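PDB 5CK4: putative signal recognition particle protein from Chaetomium thermophilum, which binds GTP and GDP as an Arf-like GTPase, probably the beta subunit of the signal recognition particle receptor at the endoplasmic reticulum membrane. Local coordinates for residues S21-G26 with L127-N132. Sequence-based numbering, arbitrary orientation.
Sequences SVLLIG and LQHLLN
Leu23 and Ile25 on strand 21-25 face the C-terminal end of helix 123-131, whose last residues run roughly antiparallel to the strand at 138°, with the two axes 11.1 Å apart. This is a helix packed on the central sheet of a P-loop GTPase fold. Strand 21-25 is an inner strand, lying between strands 112-115 and 159-170, and it leads through Gly26 into the P-loop (Walker A), where Lys32 binds GDP.

The contact is small, with no hydrogen bond across it. Leu130 carries most of the helix side, and its two methyls divide the work. CD1 of Leu130 meets CD1 of Ile25 tip to tip at 3.9 Å. The other branch, CD2 of Leu130, lies 4.1 Å from CD1 of Leu23, where the two side chains slant across each other. In Ile25, CG1 stands anti to the carbonyl carbon (chi1 -64°), and the extended chi2 of 179° carries CD1 out to the helix.

His129 joins through its aliphatic part, its side chain crossing that of Leu23 at about a right angle. Its ring NE2 is hydrogen-bonded to the hydroxyl of Tyr97, on strand 96-98, which probably helps to fix the ring's rotation. Helix 180-201 also touches this contact, with Tyr188 against Ile25 and Ser195 against Leu130. The side chain of Ile25 is about 10 Å from the bound GDP, so the contact lies near the nucleotide site but does not form it. CD1 of Leu23 lies 4.2 Å from CB of His129.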
# COMPACT_ATOMS: atom_id res chain seq x y z
N SER A 21 -10.13 8.87 3.08
CA SER A 21 -8.71 8.70 3.38
C SER A 21 -7.98 7.67 2.51
O SER A 21 -8.55 6.65 2.10
CB SER A 21 -8.52 8.29 4.84
OG SER A 21 -8.49 9.41 5.70
N VAL A 22 -6.71 7.94 2.25
CA VAL A 22 -5.82 6.97 1.62
C VAL A 22 -4.62 6.76 2.56
O VAL A 22 -3.88 7.70 2.84
CB VAL A 22 -5.36 7.47 0.23
CG1 VAL A 22 -4.33 6.54 -0.39
CG2 VAL A 22 -6.59 7.66 -0.70
N LEU A 23 -4.46 5.54 3.05
CA LEU A 23 -3.31 5.23 3.91
C LEU A 23 -2.02 5.11 3.10
O LEU A 23 -1.94 4.35 2.13
CB LEU A 23 -3.51 3.93 4.71
CG LEU A 23 -4.34 4.00 5.99
CD1 LEU A 23 -4.50 2.61 6.58
CD2 LEU A 23 -3.71 4.95 7.01
N LEU A 24 -1.02 5.86 3.52
CA LEU A 24 0.30 5.79 2.90
C LEU A 24 1.18 4.91 3.81
O LEU A 24 1.51 5.30 4.93
CB LEU A 24 0.85 7.20 2.74
CG LEU A 24 2.26 7.32 2.13
CD1 LEU A 24 2.30 6.65 0.77
CD2 LEU A 24 2.68 8.79 2.04
N ILE A 25 1.55 3.73 3.31
CA ILE A 25 2.21 2.69 4.10
C ILE A 25 3.54 2.33 3.42
O ILE A 25 3.63 2.37 2.20
CB ILE A 25 1.34 1.41 4.09
CG1 ILE A 25 -0.00 1.66 4.78
CG2 ILE A 25 2.03 0.24 4.78
CD1 ILE A 25 -0.90 0.41 4.79
N GLY A 26 4.55 1.98 4.20
CA GLY A 26 5.79 1.47 3.62
C GLY A 26 6.95 1.53 4.59
O GLY A 26 6.85 2.18 5.63
N LEU A 127 -1.87 -2.02 10.42
CA LEU A 127 -2.50 -3.26 10.01
C LEU A 127 -3.89 -3.44 10.62
O LEU A 127 -4.77 -4.06 10.01
CB LEU A 127 -1.60 -4.46 10.35
CG LEU A 127 -0.23 -4.57 9.65
CD1 LEU A 127 0.53 -5.78 10.18
CD2 LEU A 127 -0.37 -4.65 8.12
N GLN A 128 -4.11 -2.90 11.82
CA GLN A 128 -5.39 -3.03 12.49
C GLN A 128 -6.51 -2.34 11.72
O GLN A 128 -7.62 -2.85 11.67
CB GLN A 128 -5.33 -2.51 13.93
CG GLN A 128 -4.38 -3.28 14.82
CD GLN A 128 -4.47 -4.78 14.62
OE1 GLN A 128 -5.44 -5.43 15.04
NE2 GLN A 128 -3.45 -5.35 13.98
N HIS A 129 -6.20 -1.21 11.11
CA HIS A 129 -7.17 -0.54 10.23
C HIS A 129 -7.59 -1.43 9.06
O HIS A 129 -8.72 -1.37 8.60
CB HIS A 129 -6.59 0.77 9.68
CG HIS A 129 -6.29 1.80 10.73
ND1 HIS A 129 -7.24 2.24 11.62
CD2 HIS A 129 -5.16 2.48 11.02
CE1 HIS A 129 -6.71 3.15 12.42
NE2 HIS A 129 -5.45 3.31 12.07
N LEU A 130 -6.66 -2.24 8.56
CA LEU A 130 -6.92 -3.03 7.36
C LEU A 130 -7.77 -4.27 7.64
O LEU A 130 -8.35 -4.84 6.73
CB LEU A 130 -5.60 -3.39 6.66
CG LEU A 130 -4.72 -2.16 6.34
CD1 LEU A 130 -3.35 -2.53 5.76
CD2 LEU A 130 -5.45 -1.21 5.41
N LEU A 131 -7.84 -4.66 8.91
CA LEU A 131 -8.63 -5.84 9.30
C LEU A 131 -10.12 -5.54 9.43
O LEU A 131 -10.96 -6.44 9.33
CB LEU A 131 -8.10 -6.39 10.63
CG LEU A 131 -6.69 -7.00 10.58
CD1 LEU A 131 -6.19 -7.31 11.99
CD2 LEU A 131 -6.70 -8.26 9.73
N ASN A 132 -10.43 -4.27 9.63
CA ASN A 132 -11.78 -3.81 9.97
C ASN A 132 -12.72 -3.81 8.76
O ASN A 132 -12.42 -3.18 7.75
CB ASN A 132 -11.66 -2.40 10.55
CG ASN A 132 -12.89 -1.98 11.34
OD1 ASN A 132 -14.01 -2.33 11.00
ND2 ASN A 132 -12.66 -1.22 12.41